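PDB 1Q1L: chorismate synthase from Aquifex aeolicus, which catalyses the last step of the shikimate pathway, eliminating phosphate from 5-enolpyruvylshikimate-3-phosphate to give chorismate, with reduced FMN as cofactor. Local coordinates for residues M261-Q264 and A265-G268; I271-G274 and F275-R279; A365-A368 and I369-D373. All coordinates share one frame; numbering follows the deposited sequence.

Contact 1 of 3, residues M261-Q264 and A265-G268; sequences MSIQ and AIKG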
HETATM    1  N   MSE A 261      13.648  11.257  -8.894  1.00 26.48           N
HETATM    2  CA  MSE A 261      14.158  10.360  -9.924  1.00 28.75           C
HETATM    3  C   MSE A 261      13.047   9.830 -10.821  1.00 29.32           C
HETATM    4  O   MSE A 261      13.309   9.392 -11.948  1.00 30.11           O
HETATM    5  CB  MSE A 261      14.891   9.180  -9.285  1.00 28.11           C
HETATM    6  CG  MSE A 261      15.748   8.396 -10.250  1.00 34.31           C
HETATM    7 SE   MSE A 261      17.405   9.338 -10.685  1.00 39.04          SE
HETATM    8  CE  MSE A 261      18.444   8.771  -9.153  1.00 33.30           C
ATOM      9  N   SER A 262      11.810   9.871 -10.333  1.00 25.87           N
ATOM     10  CA  SER A 262      10.688   9.379 -11.124  1.00 28.66           C
ATOM     11  C   SER A 262      10.341  10.349 -12.254  1.00 27.65           C
ATOM     12  O   SER A 262       9.638   9.988 -13.191  1.00 29.65           O
ATOM     13  CB  SER A 262       9.451   9.149 -10.239  1.00 25.99           C
ATOM     14  OG  SER A 262       8.857  10.370  -9.830  1.00 28.69           O
ATOM     15  N   ILE A 263      10.829  11.580 -12.163  1.00 27.27           N
ATOM     16  CA  ILE A 263      10.556  12.572 -13.205  1.00 27.54           C
ATOM     17  C   ILE A 263      11.308  12.169 -14.479  1.00 27.92           C
ATOM     18  O   ILE A 263      12.463  11.745 -14.426  1.00 25.55           O
ATOM     19  CB  ILE A 263      11.001  13.990 -12.759  1.00 26.51           C
ATOM     20  CG1 ILE A 263      10.246  14.392 -11.492  1.00 25.93           C
ATOM     21  CG2 ILE A 263      10.732  15.008 -13.868  1.00 27.22           C
ATOM     22  CD1 ILE A 263      10.767  15.673 -10.837  1.00 24.73           C
ATOM     23  N   GLN A 264      10.647  12.287 -15.622  1.00 29.42           N
ATOM     24  CA  GLN A 264      11.268  11.920 -16.888  1.00 32.74           C
ATOM     25  C   GLN A 264      12.603  12.630 -17.093  1.00 31.40           C
ATOM     26  O   GLN A 264      12.735  13.809 -16.778  1.00 29.61           O
ATOM     27  CB  GLN A 264      10.335  12.258 -18.052  1.00 37.23           C
ATOM     28  CG  GLN A 264      11.003  12.147 -19.416  1.00 45.69           C
ATOM     29  CD  GLN A 264      10.072  12.515 -20.557  1.00 51.13           C
ATOM     30  OE1 GLN A 264      10.482  12.561 -21.717  1.00 54.16           O
ATOM     31  NE2 GLN A 264       8.808  12.776 -20.231  1.00 54.19           N
ATOM     32  N   ALA A 265      13.579  11.892 -17.617  1.00 29.75           N
ATOM     33  CA  ALA A 265      14.917  12.411 -17.903  1.00 32.07           C
ATOM     34  C   ALA A 265      15.828  12.626 -16.697  1.00 31.94           C
ATOM     35  O   ALA A 265      17.011  12.939 -16.869  1.00 33.23           O
ATOM     36  CB  ALA A 265      14.818  13.715 -18.708  1.00 28.68           C
ATOM     37  N   ILE A 266      15.301  12.473 -15.488  1.00 31.35           N
ATOM     38  CA  ILE A 266      16.122  12.665 -14.294  1.00 29.58           C
ATOM     39  C   ILE A 266      17.002  11.446 -14.047  1.00 32.47           C
ATOM     40  O   ILE A 266      16.507  10.328 -13.895  1.00 33.54           O
ATOM     41  CB  ILE A 266      15.262  12.919 -13.040  1.00 28.37           C
ATOM     42  CG1 ILE A 266      14.414  14.181 -13.231  1.00 28.28           C
ATOM     43  CG2 ILE A 266      16.156  13.072 -11.812  1.00 25.06           C
ATOM     44  CD1 ILE A 266      15.215  15.418 -13.608  1.00 28.27           C
ATOM     45  N   LYS A 267      18.313  11.662 -13.994  1.00 32.06           N
ATOM     46  CA  LYS A 267      19.246  10.561 -13.783  1.00 31.15           C
ATOM     47  C   LYS A 267      20.060  10.664 -12.500  1.00 30.44           C
ATOM     48  O   LYS A 267      20.819   9.753 -12.165  1.00 31.44           O
ATOM     49  CB  LYS A 267      20.183  10.451 -14.989  1.00 32.79           C
ATOM     50  CG  LYS A 267      19.520   9.843 -16.224  1.00 35.54           C
ATOM     51  CD  LYS A 267      19.263   8.370 -15.977  1.00 39.75           C
ATOM     52  CE  LYS A 267      18.624   7.684 -17.154  1.00 41.65           C
ATOM     53  NZ  LYS A 267      18.339   6.270 -16.803  1.00 42.63           N
ATOM     54  N   GLY A 268      19.914  11.769 -11.781  1.00 29.90           N
ATOM     55  CA  GLY A 268      20.666  11.915 -10.551  1.00 29.27           C
ATOM     56  C   GLY A 268      19.968  12.778  -9.529  1.00 27.21           C
ATOM     57  O   GLY A 268      19.234  13.704  -9.878  1.00 26.58           O
TER
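A type II beta turn from Ile263 to Ile266 carries the chain from the end of helix 252-261 into strand 266-271, the last strand of the chain's own five-stranded antiparallel sheet, which runs on at Gly268 into a strand of the second subunit. Its two central residues, Gln264 and Ala265, are predicted to bind FMN. The turn is closed by one backbone hydrogen bond, Ile266 N to Ile263 O, at 3.1 Å and with an N-H...O angle of 159°; the donor stands 34° out of the carbonyl plane. Ala265 takes the positive phi that a type II turn asks of its third residue.

The side chains of Ile263 and Ile266 lie side by side and point the same way. The touch is tight, with Ile263 CB only 3.5 Å from Ile266 CG1. In Ile266, CG1 sits beside its own backbone N (chi1 -60°), which turns that branch to Ile263 and leaves CG2 for Met261. An alanine in place of Ile266 would remove both branches and would probably open a gap between Ile263 CB and the selenium of Met261, each losing its side-chain contact with this residue.

The selenomethionine Met261 lies across the start of the strand, its chain bent at chi2 and chi3. Its SE is 4.1 Å from Ile266 CG2. Further out, Ile263 packs on Val362 and Met366 of helix 356-379, Ile266 on Val321 and Met323 of strand 317-323. Lys267 and Gly268 both face Ala322 in a classic beta bulge, while Lys267 NZ bonds to Leu304 O and Thr307 O of the second subunit. Met261 SE lies 3.5 Å from Ile266 O, and its CE goes on toward Gly268 CA, 4.1 Å away.

Contact 2 of 3, residues I271-G274 and F275-R279; sequences IGLG and FEAAR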
ATOM      1  N   ILE A 271      20.871  14.984  -1.890  1.00 29.04           N
ATOM      2  CA  ILE A 271      20.221  15.705  -0.807  1.00 27.81           C
ATOM      3  C   ILE A 271      21.357  16.542  -0.218  1.00 28.88           C
ATOM      4  O   ILE A 271      22.328  16.001   0.309  1.00 28.69           O
ATOM      5  CB  ILE A 271      19.670  14.765   0.285  1.00 26.45           C
ATOM      6  CG1 ILE A 271      18.623  13.810  -0.309  1.00 30.44           C
ATOM      7  CG2 ILE A 271      19.056  15.595   1.414  1.00 22.90           C
ATOM      8  CD1 ILE A 271      17.378  14.490  -0.846  1.00 30.62           C
ATOM      9  N   GLY A 272      21.251  17.857  -0.323  1.00 28.63           N
ATOM     10  CA  GLY A 272      22.303  18.702   0.203  1.00 30.96           C
ATOM     11  C   GLY A 272      23.535  18.648  -0.683  1.00 32.53           C
ATOM     12  O   GLY A 272      23.426  18.649  -1.908  1.00 31.71           O
ATOM     13  N   LEU A 273      24.707  18.583  -0.058  1.00 35.35           N
ATOM     14  CA  LEU A 273      25.985  18.552  -0.769  1.00 38.31           C
ATOM     15  C   LEU A 273      26.109  17.353  -1.712  1.00 38.21           C
ATOM     16  O   LEU A 273      26.677  17.470  -2.797  1.00 41.50           O
ATOM     17  CB  LEU A 273      27.130  18.546   0.251  1.00 41.15           C
ATOM     18  CG  LEU A 273      28.378  19.378  -0.057  1.00 43.15           C
ATOM     19  CD1 LEU A 273      27.992  20.824  -0.356  1.00 41.39           C
ATOM     20  CD2 LEU A 273      29.324  19.310   1.138  1.00 42.92           C
ATOM     21  N   GLY A 274      25.591  16.203  -1.293  1.00 38.19           N
ATOM     22  CA  GLY A 274      25.625  15.011  -2.133  1.00 37.54           C
ATOM     23  C   GLY A 274      26.972  14.352  -2.404  1.00 36.58           C
ATOM     24  O   GLY A 274      27.716  14.031  -1.480  1.00 36.58           O
ATOM     25  N   PHE A 275      27.268  14.124  -3.682  1.00 34.86           N
ATOM     26  CA  PHE A 275      28.523  13.500  -4.092  1.00 36.92           C
ATOM     27  C   PHE A 275      29.743  14.294  -3.627  1.00 37.25           C
ATOM     28  O   PHE A 275      30.788  13.718  -3.336  1.00 38.95           O
ATOM     29  CB  PHE A 275      28.548  13.316  -5.615  1.00 33.59           C
ATOM     30  CG  PHE A 275      27.781  12.109  -6.086  1.00 34.43           C
ATOM     31  CD1 PHE A 275      28.398  10.861  -6.160  1.00 34.79           C
ATOM     32  CD2 PHE A 275      26.426  12.206  -6.399  1.00 32.14           C
ATOM     33  CE1 PHE A 275      27.674   9.726  -6.537  1.00 33.62           C
ATOM     34  CE2 PHE A 275      25.689  11.077  -6.777  1.00 34.76           C
ATOM     35  CZ  PHE A 275      26.313   9.836  -6.846  1.00 33.23           C
ATOM     36  N   GLU A 276      29.610  15.611  -3.542  1.00 39.35           N
ATOM     37  CA  GLU A 276      30.720  16.438  -3.087  1.00 41.39           C
ATOM     38  C   GLU A 276      31.006  16.122  -1.625  1.00 42.52           C
ATOM     39  O   GLU A 276      32.156  16.155  -1.191  1.00 43.35           O
ATOM     40  CB  GLU A 276      30.385  17.921  -3.236  1.00 42.74           C
ATOM     41  CG  GLU A 276      31.565  18.833  -2.941  1.00 48.99           C
ATOM     42  CD  GLU A 276      32.779  18.489  -3.794  1.00 51.93           C
ATOM     43  OE1 GLU A 276      32.700  18.631  -5.033  1.00 53.77           O
ATOM     44  OE2 GLU A 276      33.807  18.066  -3.227  1.00 54.81           O
ATOM     45  N   ALA A 277      29.951  15.805  -0.875  1.00 42.12           N
ATOM     46  CA  ALA A 277      30.075  15.480   0.545  1.00 41.81           C
ATOM     47  C   ALA A 277      30.852  14.191   0.762  1.00 41.58           C
ATOM     48  O   ALA A 277      31.450  13.991   1.817  1.00 41.75           O
ATOM     49  CB  ALA A 277      28.690  15.352   1.180  1.00 39.54           C
ATOM     50  N   ALA A 278      30.824  13.312  -0.232  1.00 41.65           N
ATOM     51  CA  ALA A 278      31.523  12.036  -0.141  1.00 42.57           C
ATOM     52  C   ALA A 278      33.019  12.193  -0.391  1.00 43.77           C
ATOM     53  O   ALA A 278      33.784  11.256  -0.179  1.00 44.93           O
ATOM     54  CB  ALA A 278      30.932  11.044  -1.142  1.00 42.09           C
ATOM     55  N   ARG A 279      33.428  13.376  -0.842  1.00 44.98           N
ATOM     56  CA  ARG A 279      34.835  13.651  -1.123  1.00 46.60           C
ATOM     57  C   ARG A 279      35.463  14.521  -0.036  1.00 47.78           C
ATOM     58  O   ARG A 279      36.669  14.768  -0.056  1.00 47.79           O
ATOM     59  CB  ARG A 279      34.979  14.372  -2.463  1.00 46.63           C
ATOM     60  CG  ARG A 279      34.135  13.785  -3.568  1.00 50.62           C
ATOM     61  CD  ARG A 279      34.302  14.547  -4.873  1.00 51.19           C
ATOM     62  NE  ARG A 279      33.205  14.271  -5.798  1.00 56.36           N
ATOM     63  CZ  ARG A 279      32.814  13.052  -6.163  1.00 57.33           C
ATOM     64  NH1 ARG A 279      33.430  11.978  -5.684  1.00 58.80           N
ATOM     65  NH2 ARG A 279      31.801  12.902  -7.006  1.00 57.03           N
TER
HETATM   66  O   HOH W   1      27.667  17.442  -5.413  1.00 44.69           O
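Leu273 and Ala277 make the apolar touch of this bend: Leu273 CB lies 3.7 Å from Ala277 CB, and the CD2 branch reaches over to Ala277 CA at 3.9 Å. Glu276 lends only its aliphatic root, its CB 4.0 Å from Leu273 CG, before the chain bends at chi2 and takes the carboxylate away.

The backbone bonds are modest. Gly274 O receives Ala277 N at 2.9 Å, but the N-H...O angle of 126° makes the bond weak; Ala278 N, at 3.4 Å, adds a second weak bond to the same oxygen. Residues 275-278 have helical phi and psi without the regular helical bonds, and follow a type II' beta turn that spans Ile271 to Gly274 just as strand 266-271 ends. Gly272 holds the positive phi of that beta turn; Gly274, also at positive phi, turns the chain again.

Water supplies a bridge, donating to Leu273 O at 2.8 Å and accepting from Glu276 N at 3.3 Å. Within 275-279 itself, Phe275 O sits 3.5 Å above the guanidinium plane of Arg279, whose NH1 has a weak, long ion pair with Glu174 of the second subunit.

At the subunit interface, Phe275 packs on Ala322 and Ala278 on Met323, both of the second subunit. Phe275 N is hydrogen-bonded to Glu270 OE1 of its own chain.

Contact 3 of 3, residues A365-A368 and I369-D373; sequences AMLA and IVLAD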
ATOM      1  N   ALA A 365       6.849  20.480  -7.578  1.00 27.87           N
ATOM      2  CA  ALA A 365       5.600  19.748  -7.394  1.00 27.83           C
ATOM      3  C   ALA A 365       5.832  18.429  -6.655  1.00 25.84           C
ATOM      4  O   ALA A 365       5.094  18.090  -5.735  1.00 26.72           O
ATOM      5  CB  ALA A 365       4.961  19.483  -8.750  1.00 20.43           C
HETATM    6  N   MSE A 366       6.855  17.685  -7.064  1.00 27.08           N
HETATM    7  CA  MSE A 366       7.160  16.399  -6.434  1.00 29.07           C
HETATM    8  C   MSE A 366       7.559  16.561  -4.968  1.00 27.73           C
HETATM    9  O   MSE A 366       7.138  15.782  -4.106  1.00 28.12           O
HETATM   10  CB  MSE A 366       8.265  15.676  -7.210  1.00 31.44           C
HETATM   11  CG  MSE A 366       7.871  15.296  -8.636  1.00 33.50           C
HETATM   12 SE   MSE A 366       6.135  14.405  -8.745  1.00 38.34          SE
HETATM   13  CE  MSE A 366       6.532  12.863  -7.659  1.00 33.86           C
ATOM     14  N   LEU A 367       8.366  17.577  -4.684  1.00 25.76           N
ATOM     15  CA  LEU A 367       8.790  17.839  -3.321  1.00 23.91           C
ATOM     16  C   LEU A 367       7.599  18.241  -2.449  1.00 24.67           C
ATOM     17  O   LEU A 367       7.526  17.864  -1.287  1.00 23.16           O
ATOM     18  CB  LEU A 367       9.844  18.947  -3.282  1.00 22.89           C
ATOM     19  CG  LEU A 367      10.319  19.266  -1.858  1.00 25.19           C
ATOM     20  CD1 LEU A 367      10.910  17.996  -1.229  1.00 24.86           C
ATOM     21  CD2 LEU A 367      11.367  20.387  -1.886  1.00 26.53           C
ATOM     22  N   ALA A 368       6.674  19.018  -3.009  1.00 21.40           N
ATOM     23  CA  ALA A 368       5.504  19.450  -2.258  1.00 24.65           C
ATOM     24  C   ALA A 368       4.607  18.253  -1.919  1.00 24.02           C
ATOM     25  O   ALA A 368       3.994  18.203  -0.854  1.00 26.99           O
ATOM     26  CB  ALA A 368       4.717  20.493  -3.061  1.00 23.41           C
ATOM     27  N   ILE A 369       4.540  17.289  -2.827  1.00 24.73           N
ATOM     28  CA  ILE A 369       3.722  16.102  -2.601  1.00 23.17           C
ATOM     29  C   ILE A 369       4.315  15.255  -1.477  1.00 24.80           C
ATOM     30  O   ILE A 369       3.603  14.811  -0.573  1.00 24.75           O
ATOM     31  CB  ILE A 369       3.614  15.265  -3.890  1.00 21.99           C
ATOM     32  CG1 ILE A 369       2.809  16.052  -4.938  1.00 19.75           C
ATOM     33  CG2 ILE A 369       2.910  13.923  -3.603  1.00 22.20           C
ATOM     34  CD1 ILE A 369       2.714  15.366  -6.281  1.00 19.25           C
ATOM     35  N   VAL A 370       5.625  15.048  -1.529  1.00 23.75           N
ATOM     36  CA  VAL A 370       6.311  14.259  -0.515  1.00 24.18           C
ATOM     37  C   VAL A 370       6.190  14.912   0.851  1.00 24.88           C
ATOM     38  O   VAL A 370       5.888  14.249   1.849  1.00 25.39           O
ATOM     39  CB  VAL A 370       7.814  14.084  -0.867  1.00 24.19           C
ATOM     40  CG1 VAL A 370       8.545  13.342   0.254  1.00 28.10           C
ATOM     41  CG2 VAL A 370       7.948  13.297  -2.156  1.00 23.72           C
ATOM     42  N   LEU A 371       6.406  16.224   0.900  1.00 24.91           N
ATOM     43  CA  LEU A 371       6.344  16.932   2.165  1.00 24.82           C
ATOM     44  C   LEU A 371       4.941  17.021   2.731  1.00 26.11           C
ATOM     45  O   LEU A 371       4.762  16.891   3.944  1.00 26.35           O
ATOM     46  CB  LEU A 371       6.954  18.327   2.027  1.00 26.22           C
ATOM     47  CG  LEU A 371       8.454  18.313   1.687  1.00 27.44           C
ATOM     48  CD1 LEU A 371       9.007  19.731   1.734  1.00 26.55           C
ATOM     49  CD2 LEU A 371       9.206  17.439   2.689  1.00 29.06           C
ATOM     50  N   ALA A 372       3.950  17.248   1.870  1.00 23.91           N
ATOM     51  CA  ALA A 372       2.566  17.331   2.327  1.00 26.25           C
ATOM     52  C   ALA A 372       2.188  15.969   2.895  1.00 26.25           C
ATOM     53  O   ALA A 372       1.545  15.871   3.942  1.00 28.75           O
ATOM     54  CB  ALA A 372       1.631  17.700   1.161  1.00 25.20           C
ATOM     55  N   ASP A 373       2.594  14.920   2.191  1.00 27.53           N
ATOM     56  CA  ASP A 373       2.327  13.554   2.621  1.00 25.91           C
ATOM     57  C   ASP A 373       2.963  13.290   3.994  1.00 26.48           C
ATOM     58  O   ASP A 373       2.306  12.794   4.918  1.00 24.46           O
ATOM     59  CB  ASP A 373       2.892  12.572   1.595  1.00 28.69           C
ATOM     60  CG  ASP A 373       2.605  11.127   1.954  1.00 34.12           C
ATOM     61  OD1 ASP A 373       1.411  10.782   2.070  1.00 32.89           O
ATOM     62  OD2 ASP A 373       3.565  10.341   2.120  1.00 33.22           O
TER
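Two leucines one turn apart, Leu367 and Leu371, mark the sheet-facing side of a stretch of helix 356-379 that is buried, its centre about 7 Å from the centre of the chain. Here packing is close: Leu367 CD1 lies 3.8 Å from Leu371 CG, the two side chains running at a slant to each other. With CG anti to its backbone N (chi1 180°), Leu367 swings its end back toward Leu371, although its CB starts out away from it. Both leucines rest on Ala235 of strand 229-236.

The side-chain pair Met366 and Ile369 is looser. The selenium of Met366 comes no nearer to Ile369 than 4.3 Å, at CD1, though Ile369 CG1 still packs 3.2 Å from Ala365 O. Other elements rather than solvent fill this side: Met366 meets Ala259 of helix 252-261, Arg145 of helix 142-157 and Trp248 of the second subunit, while Ile369 lies on Val148.

Four successive i to i+4 hydrogen bonds join 365-368 to 369-373. The straightest is Val370 N to Met366 O, 3.1 Å with an N-H...O angle of 165°. Past them, Asp373 uses its carboxylate to fasten the N-terminal chain, OD1 taking the backbone N of Tyr8 and Leu9 and OD2 that of Arg7. Back at the leucine pair, Leu371 CG sits 3.1 Å from Leu367 O, the oxygen that also accepts Leu371 N.

Overall arrangement
Going along the chain, contact 1 comes first and closes the short return between helix 252-261 and strand 266-271. Contact 2 follows where that strand ends, shaping the start of the loop toward strand 289-292, with its centre about 18 Å from that of contact 1. Some 85 residues later contact 3 lies wholly within helix 356-379. All three are local and in series, so none nests in or crosses another. Contacts 1 and 3 nevertheless meet in space, Ile263 CD1 lying 3.7 Å from Met366 CG, which ties the helix to the turn beside the sheet. Contacts 2 and 3 do not touch. Contacts 1 and 2 both touch the second subunit.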